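Penicillin-binding protein PbpB (Mycobacterium tuberculosis, PDB 6KGU) cross-links peptidoglycan from lipid intermediates during mycobacterial cell-wall synthesis, and its transpeptidase domain is the target of beta-lactams such as the aztreonam bound here. Local coordinates at residues A[12-18]-A[159-165]; A[131-136]-A[238-244]; A[354-358]-A[408-412]; A[222-226]-A[390-395]. All blocks are in the same frame, centred on the assembly; numbering follows the deposited sequence.

Interaction 1. Residues A[12-18]-A[159-165]; sequences DVQPAAR and LAGTDGS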
loop_
_atom_site.group_PDB
_atom_site.type_symbol
_atom_site.label_atom_id
_atom_site.label_comp_id
_atom_site.label_asym_id
_atom_site.label_seq_id
_atom_site.Cartn_x
_atom_site.Cartn_y
_atom_site.Cartn_z
ATOM N N ASP A 12 -39.886 28.345 6.089
ATOM C CA ASP A 12 -40.482 27.111 6.585
ATOM C C ASP A 12 -39.455 25.970 6.707
ATOM O O ASP A 12 -39.567 25.122 7.599
ATOM C CB ASP A 12 -41.647 26.687 5.685
ATOM C CG ASP A 12 -42.763 25.998 6.458
ATOM O OD1 ASP A 12 -42.652 25.907 7.699
ATOM O OD2 ASP A 12 -43.751 25.561 5.831
ATOM N N VAL A 13 -38.452 25.942 5.827
ATOM C CA VAL A 13 -37.429 24.896 5.864
ATOM C C VAL A 13 -36.241 25.360 6.704
ATOM O O VAL A 13 -35.760 26.491 6.564
ATOM C CB VAL A 13 -36.992 24.488 4.446
ATOM C CG1 VAL A 13 -36.180 25.590 3.764
ATOM C CG2 VAL A 13 -36.214 23.185 4.493
ATOM N N GLN A 14 -35.788 24.488 7.605
ATOM C CA GLN A 14 -34.685 24.779 8.513
ATOM C C GLN A 14 -33.462 23.997 8.046
ATOM O O GLN A 14 -33.323 22.810 8.385
ATOM C CB GLN A 14 -35.061 24.391 9.947
ATOM C CG GLN A 14 -34.858 25.479 10.980
ATOM C CD GLN A 14 -35.108 24.986 12.398
ATOM O OE1 GLN A 14 -35.241 23.781 12.639
ATOM N NE2 GLN A 14 -35.181 25.917 13.343
ATOM N N PRO A 15 -32.554 24.603 7.280
ATOM C CA PRO A 15 -31.510 23.817 6.600
ATOM C C PRO A 15 -30.446 23.285 7.550
ATOM O O PRO A 15 -29.979 23.984 8.447
ATOM C CB PRO A 15 -30.911 24.817 5.604
ATOM C CG PRO A 15 -31.190 26.159 6.210
ATOM C CD PRO A 15 -32.513 26.028 6.904
ATOM N N ALA A 16 -30.054 22.030 7.337
ATOM C CA ALA A 16 -28.912 21.492 8.068
ATOM C C ALA A 16 -27.609 22.037 7.492
ATOM O O ALA A 16 -27.454 22.165 6.274
ATOM C CB ALA A 16 -28.909 19.970 8.007
ATOM N N ALA A 17 -26.668 22.360 8.372
ATOM C CA ALA A 17 -25.351 22.833 7.962
ATOM C C ALA A 17 -24.410 21.647 7.750
ATOM O O ALA A 17 -24.286 20.778 8.621
ATOM C CB ALA A 17 -24.774 23.788 9.008
ATOM N N ARG A 18 -23.735 21.626 6.605
ATOM C CA ARG A 18 -22.868 20.502 6.274
ATOM C C ARG A 18 -21.694 20.408 7.240
ATOM O O ARG A 18 -21.087 21.414 7.610
ATOM C CB ARG A 18 -22.357 20.618 4.839
ATOM C CG ARG A 18 -21.694 19.336 4.330
ATOM C CD ARG A 18 -21.472 19.387 2.824
ATOM N NE ARG A 18 -20.879 18.147 2.313
ATOM C CZ ARG A 18 -21.588 17.071 1.985
ATOM N NH1 ARG A 18 -22.919 17.078 2.124
ATOM N NH2 ARG A 18 -20.977 15.988 1.530
ATOM N N LEU A 159 -22.378 13.681 6.666
ATOM C CA LEU A 159 -21.954 15.065 6.505
ATOM C C LEU A 159 -23.127 16.019 6.270
ATOM O O LEU A 159 -23.065 17.186 6.686
ATOM C CB LEU A 159 -20.957 15.161 5.337
ATOM C CG LEU A 159 -19.578 14.505 5.555
ATOM C CD1 LEU A 159 -18.852 14.283 4.217
ATOM C CD2 LEU A 159 -18.726 15.369 6.512
ATOM N N ALA A 160 -24.176 15.560 5.584
ATOM C CA ALA A 160 -25.272 16.451 5.207
ATOM C C ALA A 160 -26.274 16.673 6.331
ATOM O O ALA A 160 -26.944 17.713 6.353
ATOM C CB ALA A 160 -26.019 15.900 3.994
ATOM N N GLY A 161 -26.419 15.717 7.241
ATOM C CA GLY A 161 -27.488 15.827 8.216
ATOM C C GLY A 161 -28.865 15.765 7.557
ATOM O O GLY A 161 -29.044 15.229 6.464
ATOM N N THR A 162 -29.851 16.329 8.255
ATOM C CA THR A 162 -31.235 16.304 7.797
ATOM C C THR A 162 -31.885 17.644 8.090
ATOM O O THR A 162 -31.847 18.111 9.230
ATOM C CB THR A 162 -32.021 15.188 8.477
ATOM O OG1 THR A 162 -31.321 13.950 8.314
ATOM C CG2 THR A 162 -33.437 15.073 7.882
ATOM N N ASP A 163 -32.467 18.262 7.063
ATOM C CA ASP A 163 -33.125 19.550 7.242
ATOM C C ASP A 163 -34.338 19.422 8.160
ATOM O O ASP A 163 -35.133 18.481 8.050
ATOM C CB ASP A 163 -33.574 20.123 5.901
ATOM C CG ASP A 163 -32.420 20.348 4.946
ATOM O OD1 ASP A 163 -31.293 20.590 5.416
ATOM O OD2 ASP A 163 -32.646 20.275 3.724
ATOM N N GLY A 164 -34.475 20.389 9.063
ATOM C CA GLY A 164 -35.651 20.508 9.897
ATOM C C GLY A 164 -36.747 21.290 9.202
ATOM O O GLY A 164 -36.701 21.549 7.997
ATOM N N SER A 165 -37.744 21.688 9.996
ATOM C CA SER A 165 -38.931 22.354 9.475
ATOM C C SER A 165 -39.718 22.955 10.633
ATOM O O SER A 165 -39.644 22.468 11.765
ATOM C CB SER A 165 -39.805 21.371 8.688
ATOM O OG SER A 165 -41.171 21.788 8.678
HETATM O O HOH W 1 -26.223 19.903 4.835
#
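L159, in the last turn of helix 156-160, lays its CB over one face of the R18 guanidinium, while its backbone O takes a CA-H...O contact from R18 CA (3.3 Å). At A160 a water donates to the backbone O (2.8 Å) and to A16 O (3.0 Å), and the small CB of A16 fits against A160 O at 3.4 Å. G161 then leaves helical geometry with positive phi, which glycine tolerates best, and a CB there would crowd A16. D163 suits the turn into the strand because its OD1 accepts from A16 N at 2.7 Å. At G164 the strands form a hydrogen-bonded antiparallel pair with Q14: Q14 N donates to G164 O (3.1 Å) and G164 N to Q14 O (2.8 Å). A side chain on G164 would strike Q14 OE1. S165 faces V13 in the adjoining non-hydrogen-bonded pair. This two-stranded sheet lies at the surface of the dimerisation-family region; R18 forms salt bridges to D156 and E152, and packs on R126 of strand 122-127.

Interaction 2. Residues A[131-136]-A[238-244]; sequences GSLAAN and NDNTFDP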
loop_
_atom_site.group_PDB
_atom_site.type_symbol
_atom_site.label_atom_id
_atom_site.label_comp_id
_atom_site.label_asym_id
_atom_site.label_seq_id
_atom_site.Cartn_x
_atom_site.Cartn_y
_atom_site.Cartn_z
ATOM N N GLY A 131 -6.765 22.495 -1.643
ATOM C CA GLY A 131 -6.854 22.236 -3.067
ATOM C C GLY A 131 -6.881 20.742 -3.325
ATOM O O GLY A 131 -7.760 20.022 -2.848
ATOM N N SER A 132 -5.891 20.251 -4.072
ATOM C CA SER A 132 -5.836 18.836 -4.415
ATOM C C SER A 132 -5.432 17.945 -3.240
ATOM O O SER A 132 -5.481 16.717 -3.380
ATOM C CB SER A 132 -4.861 18.623 -5.585
ATOM O OG SER A 132 -3.529 18.803 -5.146
ATOM N N LEU A 133 -5.048 18.509 -2.097
ATOM C CA LEU A 133 -4.501 17.688 -1.014
ATOM C C LEU A 133 -5.487 16.600 -0.581
ATOM O O LEU A 133 -6.608 16.892 -0.150
ATOM C CB LEU A 133 -4.133 18.560 0.182
ATOM C CG LEU A 133 -3.600 17.811 1.416
ATOM C CD1 LEU A 133 -2.243 17.201 1.114
ATOM C CD2 LEU A 133 -3.481 18.740 2.637
ATOM N N ALA A 134 -5.059 15.342 -0.689
ATOM C CA ALA A 134 -5.898 14.196 -0.329
ATOM C C ALA A 134 -7.257 14.232 -1.034
ATOM O O ALA A 134 -8.237 13.681 -0.533
ATOM C CB ALA A 134 -6.095 14.107 1.193
ATOM N N ALA A 135 -7.332 14.867 -2.213
ATOM C CA ALA A 135 -8.610 14.912 -2.916
ATOM C C ALA A 135 -9.031 13.546 -3.422
ATOM O O ALA A 135 -10.226 13.327 -3.643
ATOM C CB ALA A 135 -8.557 15.888 -4.095
ATOM N N ASN A 136 -8.080 12.629 -3.619
ATOM C CA ASN A 136 -8.443 11.256 -3.988
ATOM C C ASN A 136 -9.339 10.613 -2.934
ATOM O O ASN A 136 -10.195 9.775 -3.261
ATOM C CB ASN A 136 -7.169 10.420 -4.183
ATOM C CG ASN A 136 -6.178 10.584 -3.033
ATOM O OD1 ASN A 136 -5.798 11.706 -2.662
ATOM N ND2 ASN A 136 -5.776 9.463 -2.447
ATOM N N ASN A 238 -2.000 9.559 -4.986
ATOM C CA ASN A 238 -1.652 9.234 -6.356
ATOM C C ASN A 238 -1.196 10.508 -7.043
ATOM O O ASN A 238 -1.401 11.612 -6.534
ATOM C CB ASN A 238 -2.829 8.600 -7.104
ATOM C CG ASN A 238 -4.130 9.273 -6.774
ATOM O OD1 ASN A 238 -4.898 8.790 -5.931
ATOM N ND2 ASN A 238 -4.388 10.416 -7.422
ATOM N N ASP A 239 -0.550 10.343 -8.196
ATOM C CA ASP A 239 -0.162 11.493 -8.998
ATOM C C ASP A 239 -1.392 12.080 -9.687
ATOM O O ASP A 239 -2.446 11.441 -9.777
ATOM C CB ASP A 239 0.868 11.083 -10.050
ATOM C CG ASP A 239 0.255 10.239 -11.160
ATOM O OD1 ASP A 239 -0.135 9.071 -10.888
ATOM O OD2 ASP A 239 0.176 10.739 -12.304
ATOM N N ASN A 240 -1.245 13.314 -10.180
ATOM C CA ASN A 240 -2.225 13.908 -11.094
ATOM C C ASN A 240 -3.589 14.118 -10.423
ATOM O O ASN A 240 -4.630 14.021 -11.082
ATOM C CB ASN A 240 -2.381 13.042 -12.353
ATOM C CG ASN A 240 -3.024 13.791 -13.516
ATOM O OD1 ASN A 240 -2.889 15.011 -13.629
ATOM N ND2 ASN A 240 -3.728 13.057 -14.386
ATOM N N THR A 241 -3.589 14.391 -9.111
ATOM C CA THR A 241 -4.827 14.448 -8.339
ATOM C C THR A 241 -5.616 15.704 -8.677
ATOM O O THR A 241 -5.070 16.814 -8.684
ATOM C CB THR A 241 -4.530 14.434 -6.842
ATOM O OG1 THR A 241 -3.722 13.295 -6.511
ATOM C CG2 THR A 241 -5.827 14.376 -6.048
ATOM N N PHE A 242 -6.920 15.541 -8.891
ATOM C CA PHE A 242 -7.748 16.666 -9.292
ATOM C C PHE A 242 -7.906 17.677 -8.155
ATOM O O PHE A 242 -7.570 17.430 -6.990
ATOM C CB PHE A 242 -9.118 16.186 -9.749
ATOM C CG PHE A 242 -10.093 15.934 -8.624
ATOM C CD1 PHE A 242 -9.848 14.946 -7.676
ATOM C CD2 PHE A 242 -11.268 16.660 -8.538
ATOM C CE1 PHE A 242 -10.757 14.687 -6.651
ATOM C CE2 PHE A 242 -12.173 16.410 -7.523
ATOM C CZ PHE A 242 -11.916 15.410 -6.576
ATOM N N ASP A 243 -8.451 18.834 -8.512
ATOM C CA ASP A 243 -8.662 19.902 -7.539
ATOM C C ASP A 243 -10.156 20.108 -7.345
ATOM O O ASP A 243 -10.814 20.690 -8.223
ATOM C CB ASP A 243 -7.996 21.195 -8.014
ATOM C CG ASP A 243 -8.126 22.329 -7.018
ATOM O OD1 ASP A 243 -8.858 22.205 -6.005
ATOM O OD2 ASP A 243 -7.499 23.367 -7.275
ATOM N N PRO A 244 -10.731 19.662 -6.225
ATOM C CA PRO A 244 -12.183 19.798 -6.036
ATOM C C PRO A 244 -12.656 21.231 -5.821
ATOM O O PRO A 244 -13.868 21.455 -5.790
ATOM C CB PRO A 244 -12.454 18.935 -4.801
ATOM C CG PRO A 244 -11.168 18.994 -4.015
ATOM C CD PRO A 244 -10.063 19.068 -5.049
HETATM O O HOH W 2 -3.314 12.036 -4.018
#
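T241, N136 and A135 bury the most surface here. T241 sets its CG2 methyl against the closing end of the type II turn S132 to A135, where A135 N is hydrogen-bonded to S132 O: CG2 lies 3.6 Å from S132 O, 3.7 Å from A135 CB and 3.7 Å from N136 N. Its beta-branched side chain also carries OG1, 2.8 Å from a water that accepts from N238 N and donates weakly to N136 OD1. N136 rests its CB 3.3 Å from N238 OD1, and its ND2 bonds to M236 O and N258 OD1. A135, in the first turn of helix 135-138, is small enough for two neighbours to close on its CB: F242 CE1 and P244 CD, both at 3.6 Å. The F242 ring meets A135 O edge-on. The contact joins the region of the dimerisation family to that of the transpeptidase family: helix 135-138 packs on the loop leaving edge strand 233-238, beside helix 199-216, whose Q206 bonds to A134 N and S132 O.

Interaction 3. Residues A[354-358]-A[408-412]; sequences TGVGL and PPRII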
loop_
_atom_site.group_PDB
_atom_site.type_symbol
_atom_site.label_atom_id
_atom_site.label_comp_id
_atom_site.label_asym_id
_atom_site.label_seq_id
_atom_site.Cartn_x
_atom_site.Cartn_y
_atom_site.Cartn_z
ATOM N N THR A 354 -10.618 -4.706 2.420
ATOM C CA THR A 354 -10.158 -4.426 3.767
ATOM C C THR A 354 -11.270 -3.875 4.654
ATOM O O THR A 354 -11.166 -3.985 5.879
ATOM C CB THR A 354 -9.009 -3.416 3.756
ATOM O OG1 THR A 354 -9.508 -2.155 3.293
ATOM C CG2 THR A 354 -7.850 -3.884 2.867
ATOM N N GLY A 355 -12.311 -3.275 4.067
ATOM C CA GLY A 355 -13.265 -2.499 4.841
ATOM C C GLY A 355 -12.741 -1.154 5.309
ATOM O O GLY A 355 -13.200 -0.635 6.338
ATOM N N VAL A 356 -11.798 -0.558 4.569
ATOM C CA VAL A 356 -11.128 0.667 5.022
ATOM C C VAL A 356 -12.085 1.846 5.169
ATOM O O VAL A 356 -11.769 2.816 5.875
ATOM C CB VAL A 356 -9.968 1.010 4.049
ATOM C CG1 VAL A 356 -10.503 1.216 2.638
ATOM C CG2 VAL A 356 -9.206 2.243 4.517
ATOM N N GLY A 357 -13.253 1.795 4.535
ATOM C CA GLY A 357 -14.170 2.915 4.604
ATOM C C GLY A 357 -14.025 3.908 3.469
ATOM O O GLY A 357 -14.265 5.108 3.666
ATOM N N LEU A 358 -13.613 3.451 2.293
ATOM C CA LEU A 358 -13.473 4.311 1.134
ATOM C C LEU A 358 -14.298 3.751 -0.015
ATOM O O LEU A 358 -14.308 2.534 -0.221
ATOM C CB LEU A 358 -11.990 4.426 0.699
ATOM C CG LEU A 358 -11.071 5.233 1.631
ATOM C CD1 LEU A 358 -9.588 5.016 1.325
ATOM C CD2 LEU A 358 -11.426 6.707 1.547
ATOM N N PRO A 408 -6.715 -4.681 9.864
ATOM C CA PRO A 408 -7.247 -4.106 8.622
ATOM C C PRO A 408 -7.209 -2.587 8.662
ATOM O O PRO A 408 -7.594 -1.969 9.664
ATOM C CB PRO A 408 -8.685 -4.634 8.586
ATOM C CG PRO A 408 -8.604 -5.946 9.345
ATOM C CD PRO A 408 -7.650 -5.636 10.478
ATOM N N PRO A 409 -6.701 -1.952 7.610
ATOM C CA PRO A 409 -6.528 -0.498 7.638
ATOM C C PRO A 409 -7.860 0.226 7.675
ATOM O O PRO A 409 -8.859 -0.241 7.129
ATOM C CB PRO A 409 -5.771 -0.202 6.334
ATOM C CG PRO A 409 -6.054 -1.365 5.463
ATOM C CD PRO A 409 -6.215 -2.549 6.357
ATOM N N ARG A 410 -7.853 1.397 8.314
ATOM C CA ARG A 410 -9.030 2.242 8.427
ATOM C C ARG A 410 -8.605 3.679 8.185
ATOM O O ARG A 410 -7.502 4.083 8.573
ATOM C CB ARG A 410 -9.687 2.128 9.834
ATOM C CG ARG A 410 -10.261 0.751 10.171
ATOM C CD ARG A 410 -11.487 0.499 9.324
ATOM N NE ARG A 410 -12.169 -0.762 9.615
ATOM C CZ ARG A 410 -11.987 -1.898 8.954
ATOM N NH1 ARG A 410 -11.111 -1.964 7.948
ATOM N NH2 ARG A 410 -12.692 -2.984 9.288
ATOM N N ILE A 411 -9.491 4.455 7.570
ATOM C CA ILE A 411 -9.207 5.853 7.292
ATOM C C ILE A 411 -10.140 6.799 8.035
ATOM O O ILE A 411 -9.833 8.002 8.117
ATOM C CB ILE A 411 -9.236 6.146 5.775
ATOM C CG1 ILE A 411 -8.514 7.481 5.472
ATOM C CG2 ILE A 411 -10.666 6.194 5.267
ATOM C CD1 ILE A 411 -7.930 7.564 4.069
ATOM N N ILE A 412 -11.252 6.307 8.571
ATOM C CA ILE A 412 -12.136 7.097 9.420
ATOM C C ILE A 412 -11.692 6.875 10.858
ATOM O O ILE A 412 -11.771 5.753 11.365
ATOM C CB ILE A 412 -13.607 6.705 9.251
ATOM C CG1 ILE A 412 -13.981 6.535 7.779
ATOM C CG2 ILE A 412 -14.485 7.758 9.924
ATOM C CD1 ILE A 412 -13.853 7.792 6.982
HETATM O O HOH W 3 -12.522 -5.498 8.216
HETATM O O HOH W 4 -12.425 3.792 8.260
#
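R410 NH1 donates to T354 O at 2.9 Å, and the same nitrogen donates to P409 O (3.0 Å), so the long arginine folds back along its own backbone to grip the opposing loop. Two loops of the penicillin-binding transpeptidase fold meet here: segment 408-412, which leads into strand 412-416, and segment 354-358, between helices 338-347 and 390-401. The only direct backbone hydrogen bond between them runs from I411 N to V356 O at 3.3 Å. Water reinforces each end: one molecule donates to T354 O and accepts from R410 NH2, while another donates to V356 O (2.7 Å) and accepts from I412 N (2.8 Å). V356 CA adds a CA-H...O contact to P409 O, 3.2 Å away. Both glycines of the first loop have positive phi; a CB on G357 would jam against the preceding carbonyl and crowd I412. T354 uses its hydroxyl on E361 and presents its CB to the P409 ring, a rigid apolar surface. Farther in, V356 and L358 pack side by side, and the branched side chain of I411 lies across them, its CB 4.1 Å from V356 CG2, and also touches V233 of strand 233-238. Helix 390-401 lies against T354, V356 and P409 through L391. Between the two loops, the closest apolar side-chain approach is L358 CG to I411 CG2, 3.8 Å.

Interaction 4. Residues A[222-226]-A[390-395]; sequences SAVVL and LLQMTG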
loop_
_atom_site.group_PDB
_atom_site.type_symbol
_atom_site.label_atom_id
_atom_site.label_comp_id
_atom_site.label_asym_id
_atom_site.label_seq_id
_atom_site.Cartn_x
_atom_site.Cartn_y
_atom_site.Cartn_z
ATOM N N SER A 222 1.395 5.688 -7.125
ATOM C CA SER A 222 0.595 5.830 -5.921
ATOM C C SER A 222 1.397 5.285 -4.750
ATOM O O SER A 222 2.361 4.539 -4.930
ATOM C CB SER A 222 -0.754 5.122 -6.061
ATOM O OG SER A 222 -0.528 3.773 -6.362
ATOM N N ALA A 223 1.006 5.697 -3.547
ATOM C CA ALA A 223 1.733 5.359 -2.334
ATOM C C ALA A 223 0.762 5.388 -1.159
ATOM O O ALA A 223 -0.178 6.194 -1.121
ATOM C CB ALA A 223 2.920 6.316 -2.067
ATOM N N VAL A 224 1.007 4.504 -0.201
ATOM C CA VAL A 224 0.199 4.388 1.009
ATOM C C VAL A 224 1.155 4.311 2.190
ATOM O O VAL A 224 2.161 3.595 2.132
ATOM C CB VAL A 224 -0.714 3.140 0.971
ATOM C CG1 VAL A 224 -1.365 2.885 2.358
ATOM C CG2 VAL A 224 -1.787 3.279 -0.148
ATOM N N VAL A 225 0.858 5.056 3.247
ATOM C CA VAL A 225 1.603 4.978 4.495
ATOM C C VAL A 225 0.632 4.555 5.588
ATOM O O VAL A 225 -0.357 5.248 5.847
ATOM C CB VAL A 225 2.274 6.310 4.860
ATOM C CG1 VAL A 225 3.015 6.156 6.203
ATOM C CG2 VAL A 225 3.246 6.771 3.737
ATOM N N LEU A 226 0.928 3.438 6.243
ATOM C CA LEU A 226 0.130 2.970 7.361
ATOM C C LEU A 226 0.894 3.107 8.668
ATOM O O LEU A 226 2.113 2.928 8.716
ATOM C CB LEU A 226 -0.273 1.503 7.183
ATOM C CG LEU A 226 -1.098 1.094 5.960
ATOM C CD1 LEU A 226 -1.414 -0.412 6.034
ATOM C CD2 LEU A 226 -2.376 1.913 5.868
ATOM N N LEU A 390 -2.924 -1.671 -3.917
ATOM C CA LEU A 390 -1.838 -1.094 -3.136
ATOM C C LEU A 390 -2.125 -1.170 -1.642
ATOM O O LEU A 390 -1.223 -1.447 -0.839
ATOM C CB LEU A 390 -1.605 0.366 -3.559
ATOM C CG LEU A 390 -0.336 0.989 -2.961
ATOM C CD1 LEU A 390 0.853 0.096 -3.245
ATOM C CD2 LEU A 390 -0.077 2.412 -3.511
ATOM N N LEU A 391 -3.376 -0.913 -1.243
ATOM C CA LEU A 391 -3.703 -0.949 0.182
ATOM C C LEU A 391 -3.567 -2.361 0.746
ATOM O O LEU A 391 -3.036 -2.550 1.849
ATOM C CB LEU A 391 -5.122 -0.410 0.415
ATOM C CG LEU A 391 -5.575 -0.400 1.873
ATOM C CD1 LEU A 391 -4.679 0.504 2.735
ATOM C CD2 LEU A 391 -7.045 0.032 1.973
ATOM N N GLN A 392 -4.085 -3.362 0.017
ATOM C CA GLN A 392 -3.904 -4.755 0.420
ATOM C C GLN A 392 -2.422 -5.114 0.532
ATOM O O GLN A 392 -1.997 -5.762 1.493
ATOM C CB GLN A 392 -4.575 -5.682 -0.598
ATOM C CG GLN A 392 -6.092 -5.713 -0.504
ATOM C CD GLN A 392 -6.701 -6.587 -1.570
ATOM O OE1 GLN A 392 -6.200 -6.632 -2.693
ATOM N NE2 GLN A 392 -7.797 -7.280 -1.233
ATOM N N MET A 393 -1.634 -4.750 -0.483
ATOM C CA MET A 393 -0.199 -5.028 -0.455
ATOM C C MET A 393 0.438 -4.429 0.787
ATOM O O MET A 393 1.141 -5.118 1.538
ATOM C CB MET A 393 0.457 -4.467 -1.724
ATOM C CG MET A 393 1.953 -4.728 -1.848
ATOM S SD MET A 393 2.669 -3.815 -3.246
ATOM C CE MET A 393 3.339 -2.377 -2.407
ATOM N N THR A 394 0.182 -3.142 1.025
ATOM C CA THR A 394 0.707 -2.475 2.210
ATOM C C THR A 394 0.187 -3.122 3.491
ATOM O O THR A 394 0.909 -3.208 4.489
ATOM C CB THR A 394 0.346 -0.990 2.151
ATOM O OG1 THR A 394 0.742 -0.469 0.876
ATOM C CG2 THR A 394 1.058 -0.217 3.226
ATOM N N GLY A 395 -1.065 -3.586 3.482
ATOM C CA GLY A 395 -1.619 -4.213 4.672
ATOM C C GLY A 395 -0.930 -5.521 5.019
ATOM O O GLY A 395 -0.812 -5.870 6.201
#
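In the transpeptidase domain, which shares the serine beta-lactamase fold, a helix packs against the central antiparallel sheet, and strand 220-227 meets helix 390-401 in that layer. The axes of the two short segments approach to 8.6 Å and cross at -39°. Alternation along the strand sends S222, V224 and L226 toward the helix, while A223 and V225 point away, onto helix 199-216. V224 is the central bump: its CG2 rests 3.9 Å from L390 CD2, its CG1 lies 4.1 Å from L391 CD1, and its CB approaches T394 OG1 at 3.9 Å, so it fills the hollow between these three helix residues. L390, which loses the most surface, pushes CD2 into the hollow between S222 and V224, over the backbone of A223, 3.2 Å from S222 OG and 3.5 Å from A223 N. L226 fits the next hollow along, its CG against T394 CG2 (3.7 Å) and its CD1 4.0 Å from G395 CA. Threonine suits this apolar face because its methyl packs on the strand while its hydroxyl is satisfied within the helix: T394 OG1 donates to L390 O at 2.8 Å.

In the fold
From the N terminus, the first strand pairs with 159-165 in interaction 1, closing a long loop at the outer end of the chain. Segment 131-136 lies within that loop and reaches forward to 238-244, so interactions 1 and 2 cross, and interaction 2 joins the dimerisation-family part to the transpeptidase part. Strand segment 222-226 departs before 238-244 and meets 390-395, so interaction 4 crosses interaction 2; they touch at S222 and N238. Interaction 3 starts inside the loop of interaction 4 and ends beyond it, another crossing, and P409 touches L226. Interactions 2, 3 and 4 thus converge around strands 220-227 and 233-238, whereas interaction 1 stands about 28 Å, centre to centre, from interaction 3.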